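Local coordinates for protein histone-lysine N-methyltransferase, H3 lysine-9 specific SUVH4 (Arabidopsis thaliana, PDB 4QEO) that methylates histone H3 at its ninth-position lysine using S-adenosyl-L-methionine and binds methylated DNA, coupling DNA methylation to transcriptional silencing, at residues A[81-84]-A[88-91]. Sequence-based numbering, arbitrary orientation.
Sequences HNHW and IDYM. With nucleotides of chain B; nucleotides of chain C.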
ATOM      1  N   HIS A  81      -1.680  17.957  -0.039  1.00 25.16           N
ATOM      2  CA  HIS A  81      -0.642  18.990  -0.020  1.00 24.24           C
ATOM      3  C   HIS A  81      -0.151  19.146  -1.458  1.00 30.61           C
ATOM      4  O   HIS A  81       0.396  18.210  -2.046  1.00 28.20           O
ATOM      5  CB  HIS A  81       0.496  18.586   0.928  1.00 21.62           C
ATOM      6  CG  HIS A  81       1.434  19.704   1.283  1.00 24.65           C
ATOM      7  ND1 HIS A  81       1.332  20.421   2.461  1.00 24.90           N
ATOM      8  CD2 HIS A  81       2.507  20.212   0.624  1.00 20.87           C
ATOM      9  CE1 HIS A  81       2.295  21.326   2.507  1.00 26.96           C
ATOM     10  NE2 HIS A  81       3.023  21.222   1.406  1.00 22.91           N
ATOM     11  N   ASN A  82      -0.353  20.332  -2.022  1.00 26.00           N
ATOM     12  CA  ASN A  82      -0.303  20.513  -3.473  1.00 28.12           C
ATOM     13  C   ASN A  82       1.018  20.954  -4.093  1.00 33.60           C
ATOM     14  O   ASN A  82       1.089  21.202  -5.293  1.00 44.66           O
ATOM     15  CB  ASN A  82      -1.435  21.438  -3.917  1.00 32.14           C
ATOM     16  CG  ASN A  82      -2.798  20.813  -3.689  1.00 42.27           C
ATOM     17  OD1 ASN A  82      -3.274  20.011  -4.511  1.00 42.19           O
ATOM     18  ND2 ASN A  82      -3.422  21.146  -2.553  1.00 45.50           N
ATOM     19  N   HIS A  83       2.062  21.033  -3.283  1.00 27.53           N
ATOM     20  CA  HIS A  83       3.408  21.273  -3.798  1.00 29.89           C
ATOM     21  C   HIS A  83       4.217  20.052  -3.454  1.00 23.22           C
ATOM     22  O   HIS A  83       4.023  19.472  -2.383  1.00 22.58           O
ATOM     23  CB  HIS A  83       4.046  22.477  -3.108  1.00 31.15           C
ATOM     24  CG  HIS A  83       3.321  23.757  -3.332  1.00 37.45           C
ATOM     25  ND1 HIS A  83       2.869  24.545  -2.294  1.00 51.67           N
ATOM     26  CD2 HIS A  83       2.990  24.407  -4.473  1.00 38.02           C
ATOM     27  CE1 HIS A  83       2.279  25.619  -2.787  1.00 52.10           C
ATOM     28  NE2 HIS A  83       2.336  25.558  -4.106  1.00 48.18           N
ATOM     29  N   TRP A  84       5.113  19.640  -4.353  1.00 21.87           N
ATOM     30  CA  TRP A  84       5.921  18.451  -4.090  1.00 26.08           C
ATOM     31  C   TRP A  84       7.133  18.805  -3.257  1.00 24.46           C
ATOM     32  O   TRP A  84       7.754  17.939  -2.644  1.00 28.50           O
ATOM     33  CB  TRP A  84       6.331  17.720  -5.391  1.00 23.96           C
ATOM     34  CG  TRP A  84       7.122  18.553  -6.388  1.00 29.10           C
ATOM     35  CD1 TRP A  84       6.614  19.303  -7.415  1.00 29.67           C
ATOM     36  CD2 TRP A  84       8.555  18.700  -6.459  1.00 27.26           C
ATOM     37  NE1 TRP A  84       7.636  19.931  -8.094  1.00 31.80           N
ATOM     38  CE2 TRP A  84       8.834  19.568  -7.539  1.00 32.77           C
ATOM     39  CE3 TRP A  84       9.621  18.200  -5.699  1.00 24.65           C
ATOM     40  CZ2 TRP A  84      10.137  19.929  -7.894  1.00 33.36           C
ATOM     41  CZ3 TRP A  84      10.915  18.560  -6.049  1.00 27.43           C
ATOM     42  CH2 TRP A  84      11.161  19.426  -7.132  1.00 34.43           C
ATOM     43  N   ILE A  88       4.961  24.632   3.077  1.00 21.88           N
ATOM     44  CA  ILE A  88       3.706  25.279   3.422  1.00 19.47           C
ATOM     45  C   ILE A  88       2.772  25.382   2.223  1.00 20.25           C
ATOM     46  O   ILE A  88       3.101  26.016   1.214  1.00 22.04           O
ATOM     47  CB  ILE A  88       3.935  26.710   3.967  1.00 20.58           C
ATOM     48  CG1 ILE A  88       4.903  26.683   5.166  1.00 19.19           C
ATOM     49  CG2 ILE A  88       2.586  27.329   4.361  1.00 16.68           C
ATOM     50  CD1 ILE A  88       5.391  28.084   5.624  1.00 21.04           C
ATOM     51  N   ASP A  89       1.598  24.774   2.357  1.00 20.85           N
ATOM     52  CA  ASP A  89       0.552  24.864   1.351  1.00 23.01           C
ATOM     53  C   ASP A  89      -0.543  25.816   1.843  1.00 22.65           C
ATOM     54  O   ASP A  89      -1.017  25.703   2.982  1.00 20.32           O
ATOM     55  CB  ASP A  89      -0.030  23.465   1.096  1.00 23.33           C
ATOM     56  CG  ASP A  89      -0.591  23.335  -0.303  1.00 37.26           C
ATOM     57  OD1 ASP A  89      -0.106  24.073  -1.193  1.00 40.39           O
ATOM     58  OD2 ASP A  89      -1.496  22.503  -0.511  1.00 31.66           O
ATOM     59  N   TYR A  90      -0.924  26.773   1.003  1.00 16.63           N
ATOM     60  CA  TYR A  90      -1.900  27.779   1.427  1.00 22.25           C
ATOM     61  C   TYR A  90      -2.862  28.221   0.338  1.00 24.18           C
ATOM     62  O   TYR A  90      -2.591  28.070  -0.850  1.00 23.06           O
ATOM     63  CB  TYR A  90      -1.191  28.997   2.013  1.00 23.44           C
ATOM     64  CG  TYR A  90      -0.286  29.768   1.060  1.00 23.72           C
ATOM     65  CD1 TYR A  90      -0.781  30.831   0.326  1.00 27.84           C
ATOM     66  CD2 TYR A  90       1.064  29.442   0.917  1.00 22.65           C
ATOM     67  CE1 TYR A  90       0.025  31.560  -0.518  1.00 29.01           C
ATOM     68  CE2 TYR A  90       1.894  30.169   0.060  1.00 25.14           C
ATOM     69  CZ  TYR A  90       1.356  31.230  -0.648  1.00 29.49           C
ATOM     70  OH  TYR A  90       2.129  31.977  -1.492  1.00 31.62           O
ATOM     71  N   MET A  91      -4.010  28.730   0.763  1.00 22.14           N
ATOM     72  CA  MET A  91      -4.971  29.344  -0.136  1.00 26.32           C
ATOM     73  C   MET A  91      -4.428  30.698  -0.495  1.00 30.25           C
ATOM     74  O   MET A  91      -4.176  31.520   0.394  1.00 28.51           O
ATOM     75  CB  MET A  91      -6.328  29.526   0.558  1.00 25.90           C
ATOM     76  CG  MET A  91      -7.071  28.231   0.849  1.00 28.65           C
ATOM     77  SD  MET A  91      -8.546  28.620   1.818  1.00 32.81           S
ATOM     78  CE  MET A  91      -9.369  27.045   1.689  1.00 22.95           C
TER
ATOM     79  P    DA B   8      10.797  17.752   2.253  1.00 30.27           P
ATOM     80  OP1  DA B   8       9.561  17.603   2.952  1.00 27.90           O
ATOM     81  OP2  DA B   8      11.802  16.762   2.406  1.00 26.72           O
ATOM     82  O5'  DA B   8      10.328  17.775   0.747  1.00 27.64           O
ATOM     83  C5'  DA B   8      11.268  17.617  -0.297  1.00 29.45           C
ATOM     84  C4'  DA B   8      10.774  16.598  -1.288  1.00 29.76           C
ATOM     85  O4'  DA B   8      11.402  16.845  -2.550  1.00 27.78           O
ATOM     86  C3'  DA B   8      11.158  15.171  -0.937  1.00 29.16           C
ATOM     87  O3'  DA B   8      10.219  14.272  -1.522  1.00 27.53           O
ATOM     88  C2'  DA B   8      12.567  15.078  -1.484  1.00 28.73           C
ATOM     89  C1'  DA B   8      12.580  16.070  -2.646  1.00 29.59           C
ATOM     90  N9   DA B   8      13.707  16.992  -2.705  1.00 34.14           N
ATOM     91  C8   DA B   8      14.406  17.572  -1.681  1.00 34.64           C
ATOM     92  N7   DA B   8      15.334  18.402  -2.080  1.00 35.23           N
ATOM     93  C5   DA B   8      15.229  18.380  -3.460  1.00 33.99           C
ATOM     94  C6   DA B   8      15.934  19.049  -4.475  1.00 36.81           C
ATOM     95  N6   DA B   8      16.918  19.914  -4.245  1.00 36.21           N
ATOM     96  N1   DA B   8      15.575  18.808  -5.749  1.00 40.97           N
ATOM     97  C2   DA B   8      14.590  17.939  -5.982  1.00 40.92           C
ATOM     98  N3   DA B   8      13.848  17.258  -5.118  1.00 37.76           N
ATOM     99  C4   DA B   8      14.225  17.523  -3.858  1.00 34.68           C
TER
ATOM    100  P    DA C  11      -0.675  28.478  -5.579  1.00 58.03           P
ATOM    101  OP1  DA C  11       0.478  27.626  -5.501  1.00 58.49           O
ATOM    102  OP2  DA C  11      -1.924  28.093  -4.977  1.00 55.06           O
ATOM    103  O5'  DA C  11      -0.201  29.934  -5.178  1.00 50.75           O
ATOM    104  C5'  DA C  11       1.128  30.178  -4.754  1.00 49.96           C
ATOM    105  C4'  DA C  11       1.525  31.607  -5.043  1.00 52.01           C
ATOM    106  O4'  DA C  11       2.100  31.680  -6.356  1.00 54.50           O
ATOM    107  C3'  DA C  11       0.382  32.615  -5.025  1.00 54.62           C
ATOM    108  O3'  DA C  11       0.834  33.795  -4.373  1.00 56.22           O
ATOM    109  C2'  DA C  11       0.116  32.878  -6.491  1.00 60.70           C
ATOM    110  C1'  DA C  11       1.489  32.708  -7.097  1.00 59.00           C
ATOM    111  N9   DA C  11       1.514  32.312  -8.499  1.00 62.31           N
ATOM    112  C8   DA C  11       0.482  31.838  -9.264  1.00 59.75           C
ATOM    113  N7   DA C  11       0.825  31.555 -10.494  1.00 60.47           N
ATOM    114  C5   DA C  11       2.174  31.870 -10.545  1.00 59.36           C
ATOM    115  C6   DA C  11       3.121  31.800 -11.575  1.00 56.56           C
ATOM    116  N6   DA C  11       2.845  31.371 -12.804  1.00 56.77           N
ATOM    117  N1   DA C  11       4.375  32.203 -11.302  1.00 52.70           N
ATOM    118  C2   DA C  11       4.653  32.637 -10.071  1.00 58.43           C
ATOM    119  N3   DA C  11       3.850  32.751  -9.020  1.00 53.22           N
ATOM    120  C4   DA C  11       2.610  32.341  -9.325  1.00 62.00           C
ATOM    121  P    DG C   7      15.043  17.176 -14.846  1.00 54.62           P
ATOM    122  OP1  DG C   7      15.004  15.787 -15.213  1.00 52.99           O
ATOM    123  OP2  DG C   7      14.759  18.182 -15.837  1.00 56.36           O
ATOM    124  O5'  DG C   7      13.905  17.471 -13.787  1.00 48.56           O
ATOM    125  C5'  DG C   7      13.526  16.526 -12.789  1.00 44.12           C
ATOM    126  C4'  DG C   7      12.473  17.140 -11.899  1.00 46.45           C
ATOM    127  O4'  DG C   7      13.123  18.053 -11.003  1.00 48.23           O
ATOM    128  C3'  DG C   7      11.433  17.968 -12.636  1.00 49.85           C
ATOM    129  O3'  DG C   7      10.325  17.145 -12.960  1.00 44.85           O
ATOM    130  C2'  DG C   7      11.074  19.038 -11.627  1.00 48.04           C
ATOM    131  C1'  DG C   7      12.324  19.188 -10.772  1.00 45.79           C
ATOM    132  N9   DG C   7      13.134  20.360 -11.067  1.00 44.24           N
ATOM    133  C8   DG C   7      13.386  20.889 -12.305  1.00 45.78           C
ATOM    134  N7   DG C   7      14.147  21.945 -12.266  1.00 48.91           N
ATOM    135  C5   DG C   7      14.427  22.114 -10.920  1.00 51.25           C
ATOM    136  C6   DG C   7      15.209  23.095 -10.262  1.00 50.10           C
ATOM    137  O6   DG C   7      15.829  24.038 -10.752  1.00 52.40           O
ATOM    138  N1   DG C   7      15.218  22.900  -8.888  1.00 49.42           N
ATOM    139  C2   DG C   7      14.556  21.898  -8.230  1.00 47.05           C
ATOM    140  N2   DG C   7      14.691  21.877  -6.904  1.00 46.94           N
ATOM    141  N3   DG C   7      13.828  20.977  -8.831  1.00 47.73           N
ATOM    142  C4   DG C   7      13.798  21.151 -10.166  1.00 47.34           C
TER
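Asp89 grips the backbone and side chain of Asn82 with a single carboxylate oxygen, fastening a DNA-contacting loop of the SRA domain to strand 88-91. The example illustrates how one buried carboxylate can tie a DNA-contacting loop to the neighbouring strand. Asp89 OD2 accepts from Asn82 N at 2.9 Å, the donor lying well above the carboxylate plane, and from Asn82 ND2 at 3.1 Å on its syn lone pair, with the oxygen close to the amide plane. Asp89 gets there because its CG stands anti to the backbone N (chi1 -153°), which carries the carboxylate across to the loop. The same side chain serves His81 with its methylene: Asp89 CB sits over one face of the imidazole, 3.6 Å from the ring centroid, in a CH-pi contact. That ring is also fixed through hydrogen bonds of ND1 to Ser109 and of NE2 to the carbonyl of Asn86. The other oxygen, Asp89 OD1, lies 3.2 Å from His83 ND1 in a poor direction for a hydrogen bond; the ring and carboxylate planes stand 75° apart. Replacing Asp89 with an alanine would probably leave the backbone N-H of Asn82 without this acceptor and deprive its ND2 of the carboxylate, weakening the tie between loop and strand. Further along, the Trp84 ring points its edge at the minor-groove side of the DNA, with CZ3 3.3 Å from N3 of DA8 of chain B and CH2 3.5 Å from N3 of DG7 of chain C. On the phosphate side, His83 NE2 donates in its ring plane to OP1 of DA11 of chain C at 3.1 Å.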